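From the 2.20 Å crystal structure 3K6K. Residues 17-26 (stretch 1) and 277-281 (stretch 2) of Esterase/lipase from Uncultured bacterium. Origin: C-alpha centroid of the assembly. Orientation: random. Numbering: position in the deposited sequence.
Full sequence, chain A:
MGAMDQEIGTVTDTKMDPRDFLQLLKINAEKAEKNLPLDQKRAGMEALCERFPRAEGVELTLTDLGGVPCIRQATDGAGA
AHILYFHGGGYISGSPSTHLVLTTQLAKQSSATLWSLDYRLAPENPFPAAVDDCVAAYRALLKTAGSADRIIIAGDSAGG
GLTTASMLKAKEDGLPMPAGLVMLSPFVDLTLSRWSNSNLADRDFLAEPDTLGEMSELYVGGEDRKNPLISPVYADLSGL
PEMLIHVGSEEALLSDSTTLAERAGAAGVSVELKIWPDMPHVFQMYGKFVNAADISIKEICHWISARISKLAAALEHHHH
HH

Stretch 1, residues 17-26: DPRDFLQLLK
Stretch 2, residues 277-281: PDMPH

Stretch 1 enters a helix at Pro 18 and stays helical through Lys 26, with the helix continuing beyond. Asp 17 is the N-cap. Its chi1 is t. Asp 17 OD1 accepts from Arg 19 N at 2.9 Å, which satisfies an amide that the first turn leaves free. Pro 18 has no amide hydrogen to offer, so it suits this first turn. Asp 17 O receives Asp 20 N, the i+3 donor, at 2.8 Å and Phe 21 N at 3.2 Å. The regular i to i+4 pattern runs from Phe 21 N, through Leu 22 N to Pro 18 O (3.0 Å), and ends with Lys 26 N to Leu 22 O at 2.8 Å. Phi/psi values from Pro 18 to Lys 26 average about -64/-38, with Arg 19 at -69/-23 and Asp 20 at -79/-37.

Stretch 2 runs along this helix in the same order as the helix residues. Asp 278 pairs with Pro 18, their CA atoms 5.9 Å apart, and Pro 280 pairs with Leu 22, CA to CA 7.3 Å. The two stretches bury 311 Å² in total, and no direct hydrogen bond joins them.

Pro 277 has phi/psi -50/133 and a C-gamma exo ring. Its CA-to-CB bond points sideways, and it makes no contact with the helix.

Asp 278 adopts a left-handed backbone, 59/15, with chi1 m (-60°) and chi2 -41°. Its CA-to-CB bond points toward the helix. Asp 278 CB packs on Pro 18 CB at 3.6 Å; the Pro 18 ring is C-gamma exo. The carboxylate does not form a salt bridge with Arg 19: the closest approach is Arg 19 CG to Asp 278 OD1, 4.0 Å, an aliphatic carbon. The Arg 19 side chain has chi1 m, chi2 t and chi3 p. Leu 22 CD1 lies 3.6 Å from Asp 278 O. Water 1 donates to both Asp 278 O (2.7 Å) and Pro 18 O (2.9 Å), bridging the two backbones. Pro 18 O thus serves the water as well as Leu 22 N.

Met 279 has phi/psi -97/138. Its CA-to-CB bond points away from stretch 1, but the side chain returns through chi1 m, chi2 m and chi3 106°. This places Met 279 CE 3.6 Å from Pro 18 CB, an apolar contact at the start of the helix.

Pro 280 has phi/psi -90/-177 and a C-gamma endo ring. Its CA-to-CB bond points toward the helix, and the residue meets three side chains. Pro 280 CG is 3.6 Å from Leu 25 CD1 and 4.3 Å from Phe 21 CE1. Pro 280 CD is 4.0 Å from Leu 22 CD2. Phe 21 has chi1 t and chi2 -127°, and its ring meets the proline obliquely. Leu 22 and Leu 25 are both m,t. Pro 280 and Phe 21 are buried, as is Leu 25.

His 281 has phi/psi -51/134 and chi1 t, chi2 44°. Its CA-to-CB bond points sideways, and the side chain makes no contact with stretch 1. His 281 ND1 is hydrogen-bonded elsewhere in the structure.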

ATOM      1  N   ASP A  17     -19.388  16.379   2.281  1.00 23.34           N
ATOM      2  CA  ASP A  17     -18.014  16.429   2.752  1.00 24.68           C
ATOM      3  C   ASP A  17     -17.719  15.151   3.529  1.00 22.65           C
ATOM      4  O   ASP A  17     -18.505  14.771   4.381  1.00 23.75           O
ATOM      5  CB  ASP A  17     -17.735  17.627   3.691  1.00 25.34           C
ATOM      6  CG  ASP A  17     -16.264  17.740   4.009  1.00 31.37           C
ATOM      7  OD1 ASP A  17     -15.763  17.123   4.990  1.00 37.85           O
ATOM      8  OD2 ASP A  17     -15.552  18.376   3.201  1.00 41.80           O
ATOM      9  N   PRO A  18     -16.582  14.498   3.256  1.00 21.25           N
ATOM     10  CA  PRO A  18     -16.414  13.286   4.017  1.00 20.84           C
ATOM     11  C   PRO A  18     -16.581  13.398   5.535  1.00 20.34           C
ATOM     12  O   PRO A  18     -17.111  12.462   6.159  1.00 21.00           O
ATOM     13  CB  PRO A  18     -15.014  12.831   3.624  1.00 20.77           C
ATOM     14  CG  PRO A  18     -14.982  13.174   2.168  1.00 19.64           C
ATOM     15  CD  PRO A  18     -15.592  14.578   2.154  1.00 21.10           C
ATOM     16  N   ARG A  19     -16.170  14.496   6.143  1.00 19.91           N
ATOM     17  CA  ARG A  19     -16.231  14.581   7.607  1.00 20.39           C
ATOM     18  C   ARG A  19     -17.700  14.657   8.081  1.00 19.75           C
ATOM     19  O   ARG A  19     -18.017  14.265   9.208  1.00 19.02           O
ATOM     20  CB  ARG A  19     -15.374  15.726   8.147  1.00 20.45           C
ATOM     21  CG  ARG A  19     -13.847  15.423   8.159  1.00 24.74           C
ATOM     22  CD  ARG A  19     -13.113  16.639   8.747  1.00 36.57           C
ATOM     23  NE  ARG A  19     -13.527  16.857  10.149  1.00 45.39           N
ATOM     24  CZ  ARG A  19     -13.259  17.920  10.918  1.00 48.30           C
ATOM     25  NH1 ARG A  19     -12.533  18.950  10.478  1.00 49.53           N
ATOM     26  NH2 ARG A  19     -13.725  17.937  12.164  1.00 48.90           N
ATOM     27  N   ASP A  20     -18.570  15.108   7.178  1.00 18.20           N
ATOM     28  CA  ASP A  20     -19.984  15.283   7.486  1.00 18.56           C
ATOM     29  C   ASP A  20     -20.642  13.926   7.427  1.00 17.38           C
ATOM     30  O   ASP A  20     -21.492  13.643   8.248  1.00 16.21           O
ATOM     31  CB  ASP A  20     -20.672  16.347   6.577  1.00 16.58           C
ATOM     32  CG  ASP A  20     -20.117  17.762   6.843  1.00 21.20           C
ATOM     33  OD1 ASP A  20     -19.509  17.932   7.951  1.00 21.90           O
ATOM     34  OD2 ASP A  20     -20.224  18.693   5.980  1.00 20.46           O
ATOM     35  N   PHE A  21     -20.202  13.088   6.485  1.00 16.91           N
ATOM     36  CA  PHE A  21     -20.760  11.765   6.339  1.00 17.11           C
ATOM     37  C   PHE A  21     -20.351  10.950   7.562  1.00 17.25           C
ATOM     38  O   PHE A  21     -21.148  10.183   8.068  1.00 17.39           O
ATOM     39  CB  PHE A  21     -20.279  11.082   5.045  1.00 17.55           C
ATOM     40  CG  PHE A  21     -20.879   9.678   4.816  1.00 16.73           C
ATOM     41  CD1 PHE A  21     -20.051   8.578   4.572  1.00 17.10           C
ATOM     42  CD2 PHE A  21     -22.259   9.479   4.824  1.00 16.34           C
ATOM     43  CE1 PHE A  21     -20.585   7.311   4.348  1.00 15.94           C
ATOM     44  CE2 PHE A  21     -22.816   8.206   4.612  1.00 13.86           C
ATOM     45  CZ  PHE A  21     -21.955   7.115   4.375  1.00 16.59           C
ATOM     46  N   LEU A  22     -19.120  11.140   8.032  1.00 16.88           N
ATOM     47  CA  LEU A  22     -18.655  10.483   9.264  1.00 18.74           C
ATOM     48  C   LEU A  22     -19.544  10.797  10.463  1.00 19.45           C
ATOM     49  O   LEU A  22     -19.795   9.916  11.297  1.00 19.32           O
ATOM     50  CB  LEU A  22     -17.196  10.839   9.608  1.00 17.73           C
ATOM     51  CG  LEU A  22     -16.236  10.298   8.537  1.00 17.84           C
ATOM     52  CD1 LEU A  22     -14.815  10.785   8.734  1.00 11.81           C
ATOM     53  CD2 LEU A  22     -16.320   8.737   8.446  1.00 10.94           C
ATOM     54  N   GLN A  23     -19.984  12.059  10.549  1.00 20.78           N
ATOM     55  CA  GLN A  23     -20.864  12.496  11.636  1.00 21.79           C
ATOM     56  C   GLN A  23     -22.251  11.832  11.481  1.00 21.17           C
ATOM     57  O   GLN A  23     -22.887  11.477  12.456  1.00 19.86           O
ATOM     58  CB  GLN A  23     -20.947  14.034  11.726  1.00 22.98           C
ATOM     59  CG  GLN A  23     -21.727  14.542  12.965  1.00 24.07           C
ATOM     60  CD  GLN A  23     -20.832  15.158  14.073  1.00 28.93           C
ATOM     61  OE1 GLN A  23     -21.238  16.154  14.725  1.00 28.31           O
ATOM     62  NE2 GLN A  23     -19.641  14.572  14.296  1.00 24.46           N
ATOM     63  N   LEU A  24     -22.692  11.626  10.267  1.00 21.57           N
ATOM     64  CA  LEU A  24     -23.922  10.967  10.077  1.00 21.53           C
ATOM     65  C   LEU A  24     -23.768   9.518  10.519  1.00 21.30           C
ATOM     66  O   LEU A  24     -24.617   9.063  11.223  1.00 22.21           O
ATOM     67  CB  LEU A  24     -24.465  11.147   8.684  1.00 22.20           C
ATOM     68  CG  LEU A  24     -25.478  10.148   8.193  1.00 25.95           C
ATOM     69  CD1 LEU A  24     -26.664  10.072   9.035  1.00 22.96           C
ATOM     70  CD2 LEU A  24     -25.869  10.354   6.776  1.00 24.46           C
ATOM     71  N   LEU A  25     -22.655   8.855  10.201  1.00 19.50           N
ATOM     72  CA  LEU A  25     -22.365   7.516  10.742  1.00 18.24           C
ATOM     73  C   LEU A  25     -22.218   7.474  12.279  1.00 18.27           C
ATOM     74  O   LEU A  25     -22.677   6.533  12.936  1.00 17.55           O
ATOM     75  CB  LEU A  25     -21.145   6.898  10.060  1.00 17.12           C
ATOM     76  CG  LEU A  25     -21.151   6.808   8.515  1.00 15.32           C
ATOM     77  CD1 LEU A  25     -19.842   6.221   8.028  1.00 10.46           C
ATOM     78  CD2 LEU A  25     -22.306   6.031   7.927  1.00 10.55           C
ATOM     79  N   LYS A  26     -21.583   8.474  12.860  1.00 17.94           N
ATOM     80  CA  LYS A  26     -21.499   8.531  14.325  1.00 19.33           C
ATOM     81  C   LYS A  26     -22.910   8.489  14.934  1.00 20.41           C
ATOM     82  O   LYS A  26     -23.183   7.673  15.813  1.00 21.11           O
ATOM     83  CB  LYS A  26     -20.775   9.811  14.741  1.00 19.11           C
ATOM     84  CG  LYS A  26     -20.490   9.959  16.214  1.00 19.77           C
ATOM     85  CD  LYS A  26     -19.496  11.092  16.351  1.00 19.36           C
ATOM     86  CE  LYS A  26     -19.277  11.514  17.760  1.00 24.27           C
ATOM     87  NZ  LYS A  26     -17.964  12.213  17.729  1.00 27.05           N
ATOM     88  N   PRO A 277      -8.232   8.766   2.911  1.00 11.89           N
ATOM     89  CA  PRO A 277      -8.470   9.810   3.919  1.00 12.12           C
ATOM     90  C   PRO A 277      -9.972   9.992   4.268  1.00 12.23           C
ATOM     91  O   PRO A 277     -10.835  10.116   3.376  1.00 10.74           O
ATOM     92  CB  PRO A 277      -7.917  11.097   3.257  1.00 12.32           C
ATOM     93  CG  PRO A 277      -7.171  10.676   2.039  1.00 12.68           C
ATOM     94  CD  PRO A 277      -7.382   9.213   1.796  1.00 11.54           C
ATOM     95  N   ASP A 278     -10.285  10.049   5.559  1.00 13.05           N
ATOM     96  CA  ASP A 278     -11.693  10.310   5.979  1.00 14.29           C
ATOM     97  C   ASP A 278     -12.744   9.275   5.472  1.00 13.64           C
ATOM     98  O   ASP A 278     -13.961   9.570   5.489  1.00 13.55           O
ATOM     99  CB  ASP A 278     -12.158  11.713   5.502  1.00 13.91           C
ATOM    100  CG  ASP A 278     -11.306  12.855   6.059  1.00 16.65           C
ATOM    101  OD1 ASP A 278     -10.921  12.828   7.242  1.00 14.13           O
ATOM    102  OD2 ASP A 278     -11.069  13.822   5.299  1.00 17.67           O
ATOM    103  N   MET A 279     -12.313   8.110   4.988  1.00 12.48           N
ATOM    104  CA  MET A 279     -13.282   7.065   4.563  1.00 12.49           C
ATOM    105  C   MET A 279     -13.513   6.011   5.645  1.00 12.31           C
ATOM    106  O   MET A 279     -12.572   5.588   6.316  1.00 13.37           O
ATOM    107  CB  MET A 279     -12.862   6.388   3.248  1.00 11.27           C
ATOM    108  CG  MET A 279     -12.949   7.365   2.040  1.00 12.19           C
ATOM    109  SD  MET A 279     -14.701   7.823   1.852  1.00 13.94           S
ATOM    110  CE  MET A 279     -14.489   9.479   2.530  1.00 10.21           C
ATOM    111  N   PRO A 280     -14.760   5.614   5.846  1.00 11.57           N
ATOM    112  CA  PRO A 280     -15.035   4.594   6.881  1.00 12.11           C
ATOM    113  C   PRO A 280     -14.948   3.209   6.276  1.00 12.42           C
ATOM    114  O   PRO A 280     -14.640   3.065   5.083  1.00 12.98           O
ATOM    115  CB  PRO A 280     -16.497   4.887   7.254  1.00 11.11           C
ATOM    116  CG  PRO A 280     -17.118   5.284   5.845  1.00  9.50           C
ATOM    117  CD  PRO A 280     -16.012   6.219   5.331  1.00 12.11           C
ATOM    118  N   HIS A 281     -15.242   2.211   7.097  1.00 12.47           N
ATOM    119  CA  HIS A 281     -15.202   0.825   6.717  1.00 13.23           C
ATOM    120  C   HIS A 281     -15.980   0.588   5.438  1.00 13.53           C
ATOM    121  O   HIS A 281     -17.112   1.051   5.327  1.00 14.69           O
ATOM    122  CB  HIS A 281     -15.857   0.049   7.836  1.00 13.33           C
ATOM    123  CG  HIS A 281     -15.500  -1.396   7.856  1.00 15.90           C
ATOM    124  ND1 HIS A 281     -14.210  -1.845   7.677  1.00 13.21           N
ATOM    125  CD2 HIS A 281     -16.268  -2.502   8.041  1.00 18.24           C
ATOM    126  CE1 HIS A 281     -14.199  -3.162   7.756  1.00 17.73           C
ATOM    127  NE2 HIS A 281     -15.429  -3.585   7.978  1.00 17.92           N
TER
HETATM  128  O   HOH W   1     -16.673   9.769   5.311  1.00 14.20           O